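Local coordinates for SusD superfamily protein (Bacteroides vulgatus, PDB 3MYV), which probably binds polysaccharide at the outer membrane of a gut bacterium, helping to capture glycans for uptake, at residues Ile199-His203 and Asp204-Lys208; Gln355-Gly358 and Tyr359-Glu362; Ala376-Leu380 and Asp381-Asp385. All coordinates share one frame; numbering follows the deposited sequence.

Interaction 1 of 3, residues Ile199-His203 and Asp204-Lys208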
loop_
_atom_site.group_PDB
_atom_site.type_symbol
_atom_site.label_atom_id
_atom_site.label_comp_id
_atom_site.label_asym_id
_atom_site.label_seq_id
_atom_site.Cartn_x
_atom_site.Cartn_y
_atom_site.Cartn_z
ATOM N N ILE A 199 -1.784 -8.049 6.383
ATOM C CA ILE A 199 -0.511 -8.638 6.765
ATOM C C ILE A 199 -0.669 -10.142 7.028
ATOM O O ILE A 199 0.193 -10.938 6.622
ATOM C CB ILE A 199 0.161 -7.842 7.937
ATOM C CG1 ILE A 199 0.643 -6.472 7.414
ATOM C CG2 ILE A 199 1.365 -8.606 8.550
ATOM C CD1 ILE A 199 0.973 -5.443 8.528
ATOM N N TYR A 200 -1.757 -10.540 7.690
ATOM C CA TYR A 200 -2.046 -11.981 7.848
ATOM C C TYR A 200 -2.037 -12.672 6.476
ATOM O O TYR A 200 -1.419 -13.723 6.295
ATOM C CB TYR A 200 -3.414 -12.222 8.489
ATOM C CG TYR A 200 -3.540 -12.042 9.984
ATOM C CD1 TYR A 200 -2.537 -12.442 10.870
ATOM C CD2 TYR A 200 -4.705 -11.475 10.521
ATOM C CE1 TYR A 200 -2.702 -12.285 12.251
ATOM C CE2 TYR A 200 -4.862 -11.313 11.852
ATOM C CZ TYR A 200 -3.865 -11.715 12.726
ATOM O OH TYR A 200 -4.072 -11.519 14.078
ATOM N N LEU A 201 -2.662 -12.049 5.491
ATOM C CA LEU A 201 -2.754 -12.614 4.130
ATOM C C LEU A 201 -1.391 -12.741 3.472
ATOM O O LEU A 201 -1.041 -13.803 2.921
ATOM C CB LEU A 201 -3.700 -11.748 3.258
ATOM C CG LEU A 201 -4.048 -12.262 1.856
ATOM C CD1 LEU A 201 -5.038 -13.418 1.977
ATOM C CD2 LEU A 201 -4.613 -11.145 0.920
ATOM N N TYR A 202 -0.599 -11.674 3.556
ATOM C CA TYR A 202 0.768 -11.701 3.077
ATOM C C TYR A 202 1.611 -12.767 3.794
ATOM O O TYR A 202 2.553 -13.292 3.219
ATOM C CB TYR A 202 1.445 -10.356 3.252
ATOM C CG TYR A 202 1.230 -9.326 2.151
ATOM C CD1 TYR A 202 -0.032 -8.825 1.865
ATOM C CD2 TYR A 202 2.311 -8.814 1.452
ATOM C CE1 TYR A 202 -0.212 -7.869 0.887
ATOM C CE2 TYR A 202 2.145 -7.834 0.494
ATOM C CZ TYR A 202 0.886 -7.371 0.220
ATOM O OH TYR A 202 0.724 -6.427 -0.749
ATOM N N HIS A 203 1.271 -13.043 5.056
ATOM C CA HIS A 203 1.958 -14.045 5.867
ATOM C C HIS A 203 1.434 -15.492 5.681
ATOM O O HIS A 203 1.924 -16.426 6.332
ATOM C CB HIS A 203 1.880 -13.630 7.336
ATOM C CG HIS A 203 2.884 -14.313 8.224
ATOM N ND1 HIS A 203 2.516 -15.024 9.351
ATOM C CD2 HIS A 203 4.234 -14.369 8.165
ATOM C CE1 HIS A 203 3.605 -15.501 9.936
ATOM N NE2 HIS A 203 4.663 -15.114 9.239
ATOM N N ASP A 204 0.497 -15.688 4.750
ATOM C CA ASP A 204 -0.166 -16.988 4.502
ATOM C C ASP A 204 -1.012 -17.487 5.676
ATOM O O ASP A 204 -1.313 -18.687 5.761
ATOM C CB ASP A 204 0.862 -18.085 4.108
ATOM C CG ASP A 204 0.484 -18.841 2.827
ATOM O OD1 ASP A 204 -0.608 -18.629 2.250
ATOM O OD2 ASP A 204 1.307 -19.663 2.375
ATOM N N ASP A 205 -1.402 -16.599 6.584
ATOM C CA ASP A 205 -2.283 -16.961 7.684
ATOM C C ASP A 205 -3.715 -16.762 7.156
ATOM O O ASP A 205 -4.429 -15.862 7.572
ATOM C CB ASP A 205 -2.059 -16.072 8.914
ATOM C CG ASP A 205 -0.703 -16.239 9.559
ATOM O OD1 ASP A 205 -0.190 -17.383 9.698
ATOM O OD2 ASP A 205 -0.154 -15.184 9.961
ATOM N N ASN A 206 -4.135 -17.622 6.240
ATOM C CA ASN A 206 -5.407 -17.437 5.553
ATOM C C ASN A 206 -6.624 -17.487 6.463
ATOM O O ASN A 206 -7.520 -16.690 6.298
ATOM C CB ASN A 206 -5.528 -18.437 4.399
ATOM C CG ASN A 206 -4.459 -18.194 3.352
ATOM O OD1 ASN A 206 -3.663 -19.072 3.030
ATOM N ND2 ASN A 206 -4.396 -16.967 2.877
ATOM N N ARG A 207 -6.640 -18.385 7.452
ATOM C CA ARG A 207 -7.745 -18.445 8.405
ATOM C C ARG A 207 -7.842 -17.147 9.212
ATOM O O ARG A 207 -8.931 -16.562 9.358
ATOM C CB ARG A 207 -7.572 -19.669 9.317
ATOM C CG ARG A 207 -8.572 -19.809 10.445
ATOM C CD ARG A 207 -10.004 -19.644 10.004
ATOM N NE ARG A 207 -10.419 -20.610 8.997
ATOM C CZ ARG A 207 -11.656 -20.666 8.504
ATOM N NH1 ARG A 207 -12.588 -19.810 8.935
ATOM N NH2 ARG A 207 -11.963 -21.573 7.578
ATOM N N LYS A 208 -6.706 -16.686 9.731
ATOM C CA LYS A 208 -6.674 -15.430 10.486
ATOM C C LYS A 208 -7.110 -14.253 9.611
ATOM O O LYS A 208 -7.901 -13.415 10.062
ATOM C CB LYS A 208 -5.287 -15.164 11.094
ATOM C CG LYS A 208 -4.848 -16.266 12.091
ATOM C CD LYS A 208 -3.608 -15.828 12.872
ATOM C CE LYS A 208 -3.071 -16.924 13.787
ATOM N NZ LYS A 208 -1.720 -16.545 14.324
HETATM O O HOH W 1 -2.444 -15.838 1.413
HETATM O O HOH W 2 1.560 -18.612 7.789
#
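Tyr-200 and Lys-208 meet across the tight turn joining helix 189-202 and helix 206-223, two consecutive helices of the largely helical SusD fold. Lys-208 can be followed outward from CB, which sits over the middle of the Tyr-200 ring, 3.7 Å from its centroid and 8° off the ring normal, a CH-pi contact. With CG anti to the carbonyl carbon (chi1 -61°) and the chain extended beyond it, CD stays at about the same height over the ring plane but out beyond the rim, 3.7 Å from Tyr-200 CE1, and NZ runs on past the ring. The tyrosine hydroxyl bonds instead to Glu-172.

Asp-204, with positive phi, ends the first helix in a Schellman motif: Asp-205 N donates to Tyr-200 O at 2.9 Å and Asp-204 N to Leu-201 O at 3.0 Å. Beside it His-203 ND1 gives a nearly straight bond (168°) to Asp-205 OD2, 2.7 Å away; the carboxylate oxygen lies in the imidazole plane, while ND1 stands above the carboxylate plane. A water bridges His-203 O and Asp-205 OD1. The nearby carboxylate probably favours the tautomer with the proton on ND1 and may raise the share of charged imidazole.

Interaction 2 of 3, residues Gln355-Gly358 and Tyr359-Glu362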
loop_
_atom_site.group_PDB
_atom_site.type_symbol
_atom_site.label_atom_id
_atom_site.label_comp_id
_atom_site.label_asym_id
_atom_site.label_seq_id
_atom_site.Cartn_x
_atom_site.Cartn_y
_atom_site.Cartn_z
ATOM N N GLN A 355 -18.544 -17.960 1.890
ATOM C CA GLN A 355 -18.641 -16.593 2.372
ATOM C C GLN A 355 -17.765 -15.632 1.546
ATOM O O GLN A 355 -18.192 -14.540 1.208
ATOM C CB GLN A 355 -18.288 -16.549 3.873
ATOM C CG GLN A 355 -19.377 -17.182 4.762
ATOM C CD GLN A 355 -18.878 -17.639 6.149
ATOM O OE1 GLN A 355 -18.122 -16.930 6.826
ATOM N NE2 GLN A 355 -19.332 -18.825 6.585
ATOM N N GLY A 356 -16.567 -16.079 1.169
ATOM C CA GLY A 356 -15.626 -15.243 0.430
ATOM C C GLY A 356 -16.134 -14.985 -0.969
ATOM O O GLY A 356 -15.914 -13.914 -1.527
ATOM N N LEU A 357 -16.854 -15.957 -1.525
ATOM C CA LEU A 357 -17.495 -15.755 -2.826
ATOM C C LEU A 357 -18.562 -14.658 -2.722
ATOM O O LEU A 357 -18.731 -13.865 -3.636
ATOM C CB LEU A 357 -18.126 -17.054 -3.305
ATOM C CG LEU A 357 -18.743 -17.085 -4.713
ATOM C CD1 LEU A 357 -17.744 -16.529 -5.752
ATOM C CD2 LEU A 357 -19.192 -18.496 -5.055
ATOM N N GLY A 358 -19.291 -14.643 -1.610
ATOM C CA GLY A 358 -20.304 -13.616 -1.357
ATOM C C GLY A 358 -19.653 -12.230 -1.369
ATOM O O GLY A 358 -20.122 -11.298 -2.037
ATOM N N TYR A 359 -18.545 -12.108 -0.660
ATOM C CA TYR A 359 -17.797 -10.851 -0.636
ATOM C C TYR A 359 -17.210 -10.472 -2.000
ATOM O O TYR A 359 -17.244 -9.291 -2.393
ATOM C CB TYR A 359 -16.714 -10.905 0.441
ATOM C CG TYR A 359 -17.244 -10.922 1.849
ATOM C CD1 TYR A 359 -18.227 -10.024 2.258
ATOM C CD2 TYR A 359 -16.730 -11.787 2.799
ATOM C CE1 TYR A 359 -18.696 -10.031 3.547
ATOM C CE2 TYR A 359 -17.187 -11.800 4.076
ATOM C CZ TYR A 359 -18.156 -10.913 4.468
ATOM O OH TYR A 359 -18.619 -10.910 5.768
ATOM N N LEU A 360 -16.690 -11.463 -2.728
ATOM C CA LEU A 360 -16.160 -11.218 -4.060
ATOM C C LEU A 360 -17.273 -10.622 -4.912
ATOM O O LEU A 360 -17.052 -9.611 -5.537
ATOM C CB LEU A 360 -15.591 -12.491 -4.687
ATOM C CG LEU A 360 -15.042 -12.335 -6.118
ATOM C CD1 LEU A 360 -13.843 -11.287 -6.138
ATOM C CD2 LEU A 360 -14.691 -13.666 -6.682
ATOM N N ASN A 361 -18.465 -11.241 -4.897
ATOM C CA ASN A 361 -19.596 -10.781 -5.703
ATOM C C ASN A 361 -20.052 -9.393 -5.347
ATOM O O ASN A 361 -20.486 -8.637 -6.211
ATOM C CB ASN A 361 -20.782 -11.752 -5.668
ATOM C CG ASN A 361 -20.636 -12.838 -6.702
ATOM O OD1 ASN A 361 -20.990 -12.637 -7.864
ATOM N ND2 ASN A 361 -20.056 -13.978 -6.311
ATOM N N GLU A 362 -19.974 -9.044 -4.071
ATOM C CA GLU A 362 -20.324 -7.672 -3.690
ATOM C C GLU A 362 -19.495 -6.648 -4.440
ATOM O O GLU A 362 -20.025 -5.609 -4.891
ATOM C CB GLU A 362 -20.147 -7.460 -2.209
ATOM C CG GLU A 362 -20.868 -6.235 -1.727
ATOM C CD GLU A 362 -22.316 -6.507 -1.422
ATOM O OE1 GLU A 362 -22.575 -7.521 -0.740
ATOM O OE2 GLU A 362 -23.178 -5.694 -1.835
#
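Leu-357 O is gripped twice by Asn-361, one turn further along helix 350-367: the backbone N donates at 2.9 Å and the side-chain ND2 at 3.0 Å. This is the regular i to i+4 pattern of an alpha helix, with a side-chain amide added to one of its links. The two donors reach the oxygen from opposite faces of the carbonyl plane. The backbone N is tilted modestly from that plane, whereas ND2 stands above it, 44° out and off the lone pairs; even so, its N-H points well at the oxygen (159°), which lies close to the amide's own plane.

Asparagine suits the place because its short side chain, with chi1 -86°, can fold back onto the preceding turn. It runs alongside Leu-357, pointing the same way, and ND2 also packs 3.5 Å from Leu-357 CD1. The other end of the amide, OD1, accepts from Val-373 N in the following loop, so both ends of the group are used and its rotation is fixed. A leucine here would probably leave Val-373 N without its acceptor and Leu-357 O with the backbone donor alone, loosening the tie between helix and loop.

Tyr-359 leaves the helix on another side. Its ring carbon CD2 comes obliquely to within 3.5 Å of Gln-355 O, the oxygen that its own N bonds. The phenol reaches away to helix 206-223, where OH bonds Asp-214, and the ring meets Tyr-338 of helix 334-348 nearly at right angles. Leu-360, a buried residue, faces that same helix 334-348; its N donates to Gly-356 O at 2.8 Å, and its CB rests 3.5 Å from that oxygen.

Interaction 3 of 3, residues Ala376-Leu380 and Asp381-Asp385. With EDO (1,2-ethanediol), chain G.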
loop_
_atom_site.group_PDB
_atom_site.type_symbol
_atom_site.label_atom_id
_atom_site.label_comp_id
_atom_site.label_asym_id
_atom_site.label_seq_id
_atom_site.Cartn_x
_atom_site.Cartn_y
_atom_site.Cartn_z
ATOM N N ALA A 376 -18.070 -22.138 -9.685
ATOM C CA ALA A 376 -17.222 -22.834 -10.677
ATOM C C ALA A 376 -16.065 -21.937 -11.135
ATOM O O ALA A 376 -14.992 -22.415 -11.471
ATOM C CB ALA A 376 -18.057 -23.274 -11.893
ATOM N N ASP A 377 -16.302 -20.631 -11.138
ATOM C CA ASP A 377 -15.320 -19.642 -11.595
ATOM C C ASP A 377 -14.530 -18.990 -10.439
ATOM O O ASP A 377 -13.762 -18.028 -10.666
ATOM C CB ASP A 377 -16.068 -18.542 -12.385
ATOM C CG ASP A 377 -16.540 -19.015 -13.750
ATOM O OD1 ASP A 377 -16.032 -20.043 -14.222
ATOM O OD2 ASP A 377 -17.417 -18.355 -14.339
ATOM N N TYR A 378 -14.736 -19.462 -9.207
ATOM C CA TYR A 378 -14.110 -18.848 -8.019
ATOM C C TYR A 378 -12.720 -19.433 -7.791
ATOM O O TYR A 378 -12.540 -20.358 -6.989
ATOM C CB TYR A 378 -14.982 -19.070 -6.779
ATOM C CG TYR A 378 -14.536 -18.428 -5.479
ATOM C CD1 TYR A 378 -13.965 -17.148 -5.436
ATOM C CD2 TYR A 378 -14.774 -19.062 -4.271
ATOM C CE1 TYR A 378 -13.623 -16.546 -4.208
ATOM C CE2 TYR A 378 -14.425 -18.474 -3.050
ATOM C CZ TYR A 378 -13.861 -17.206 -3.030
ATOM O OH TYR A 378 -13.514 -16.632 -1.825
ATOM N N THR A 379 -11.761 -18.874 -8.523
ATOM C CA THR A 379 -10.378 -19.276 -8.493
ATOM C C THR A 379 -9.525 -18.121 -7.960
ATOM O O THR A 379 -9.941 -16.968 -7.978
ATOM C CB THR A 379 -9.880 -19.625 -9.909
ATOM O OG1 THR A 379 -9.823 -18.441 -10.727
ATOM C CG2 THR A 379 -10.806 -20.660 -10.572
ATOM N N LEU A 380 -8.314 -18.429 -7.531
ATOM C CA LEU A 380 -7.384 -17.384 -7.101
ATOM C C LEU A 380 -7.150 -16.331 -8.206
ATOM O O LEU A 380 -7.192 -15.130 -7.945
ATOM C CB LEU A 380 -6.066 -18.023 -6.711
ATOM C CG LEU A 380 -4.952 -17.075 -6.250
ATOM C CD1 LEU A 380 -5.416 -16.218 -5.090
ATOM C CD2 LEU A 380 -3.643 -17.891 -5.911
ATOM N N ASP A 381 -6.937 -16.774 -9.453
ATOM C CA ASP A 381 -6.730 -15.828 -10.563
ATOM C C ASP A 381 -7.916 -14.877 -10.725
ATOM O O ASP A 381 -7.747 -13.701 -11.030
ATOM C CB ASP A 381 -6.464 -16.550 -11.896
ATOM C CG ASP A 381 -5.047 -17.102 -12.000
ATOM O OD1 ASP A 381 -4.194 -16.758 -11.177
ATOM O OD2 ASP A 381 -4.795 -17.928 -12.897
ATOM N N ARG A 382 -9.120 -15.384 -10.506
ATOM C CA ARG A 382 -10.301 -14.562 -10.619
ATOM C C ARG A 382 -10.328 -13.488 -9.541
ATOM O O ARG A 382 -10.737 -12.358 -9.799
ATOM C CB ARG A 382 -11.598 -15.406 -10.569
ATOM C CG ARG A 382 -12.858 -14.586 -10.749
ATOM C CD ARG A 382 -12.895 -13.888 -12.129
ATOM N NE ARG A 382 -14.055 -13.008 -12.322
ATOM C CZ ARG A 382 -14.168 -11.750 -11.904
ATOM N NH1 ARG A 382 -13.205 -11.156 -11.202
ATOM N NH2 ARG A 382 -15.283 -11.065 -12.173
ATOM N N VAL A 383 -9.903 -13.829 -8.337
ATOM C CA VAL A 383 -9.842 -12.835 -7.261
ATOM C C VAL A 383 -8.712 -11.836 -7.557
ATOM O O VAL A 383 -8.876 -10.637 -7.378
ATOM C CB VAL A 383 -9.623 -13.472 -5.881
ATOM C CG1 VAL A 383 -9.544 -12.390 -4.790
ATOM C CG2 VAL A 383 -10.751 -14.496 -5.577
ATOM N N LEU A 384 -7.589 -12.315 -8.085
ATOM C CA LEU A 384 -6.494 -11.390 -8.403
ATOM C C LEU A 384 -6.882 -10.466 -9.550
ATOM O O LEU A 384 -6.491 -9.295 -9.516
ATOM C CB LEU A 384 -5.190 -12.100 -8.724
ATOM C CG LEU A 384 -4.636 -13.000 -7.593
ATOM C CD1 LEU A 384 -3.387 -13.750 -8.065
ATOM C CD2 LEU A 384 -4.326 -12.207 -6.366
ATOM N N ASP A 385 -7.631 -10.965 -10.541
ATOM C CA ASP A 385 -8.172 -10.104 -11.611
ATOM C C ASP A 385 -9.113 -9.047 -11.024
ATOM O O ASP A 385 -9.126 -7.920 -11.486
ATOM C CB ASP A 385 -8.931 -10.905 -12.680
ATOM C CG ASP A 385 -8.018 -11.750 -13.564
ATOM O OD1 ASP A 385 -6.795 -11.505 -13.631
ATOM O OD2 ASP A 385 -8.555 -12.646 -14.230
HETATM C C1 EDO G . -14.044 -24.319 -7.847
HETATM O O1 EDO G . -14.621 -23.365 -6.935
HETATM C C2 EDO G . -13.012 -23.599 -8.696
HETATM O O2 EDO G . -12.121 -22.867 -7.843
#
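Thr-379 OG1 accepts from Arg-382 N at 3.1 Å, an N-cap that ties off the first turn of helix 380-391. The hydroxyl lies between the backbone N and the carbonyl carbon (chi1 68°), which turns it back over the helix start to meet an amide that has no preceding turn to bond. Threonine serves well here: the oxygen takes the cap, while the methyl, CG2, lies on the side of a bound ethanediol. The same residue's carbonyl accepts from Val-383 N at 3.2 Å, and one position on, Leu-384 N bonds Leu-380 O at 2.8 Å.

Apolar contacts accompany these bonds. Val-383 CG2 approaches the Tyr-378 ring obliquely, 3.8 Å from CE1, and Leu-384 CD1 lies 4.1 Å from Leu-380 CG. The aliphatic base of Arg-382 packs against the incoming loop, its CB 3.4 Å from Asp-377 O, before the chain carries the guanidinium to a salt bridge with Glu-386.

Behind this shell, Tyr-378 is the centre of an inverse gamma turn, closed by a weak bond from Thr-379 N to Asp-377 O, just before the cap. Its carbonyl accepts from O2 of the ethanediol at 2.7 Å; that molecule, probably from the crystallisation liquor, also bonds Met-375 O. CG anti to the backbone N (chi1 -176°) sends the ring inward, where OH bonds Ala-342 O.

Asp-381, in the first turn, pairs with Lys-406, a negative charge that would probably also be favoured near the helix N-terminus. Tyr-378 enters between helix 334-348 and helix 350-367, Leu-380 and Val-383 lean on the former, and Arg-382 touches Val-364 of the latter.

The three contacts follow one another along the chain. Interactions 2 and 3 are neighbours, with centres about 11 Å apart: the ring of Tyr-378 lies against helix 350-367, its CD1 3.8 Å from Leu-360 CD2, and Leu-360 CD2 also reaches Val-383 CG2 at 4.2 Å. Interaction 1 stands apart, its centre about 18 Å from each of the other two and its nearest atoms about 7 Å away. Helix 334-348 links all three, touched by Leu-201, Leu-360 and Leu-380. None of their residues belongs to the sodium site of Asn-254, Ser-255, Asp-258, Pro-260 and Leu-325; they belong to the helical scaffold.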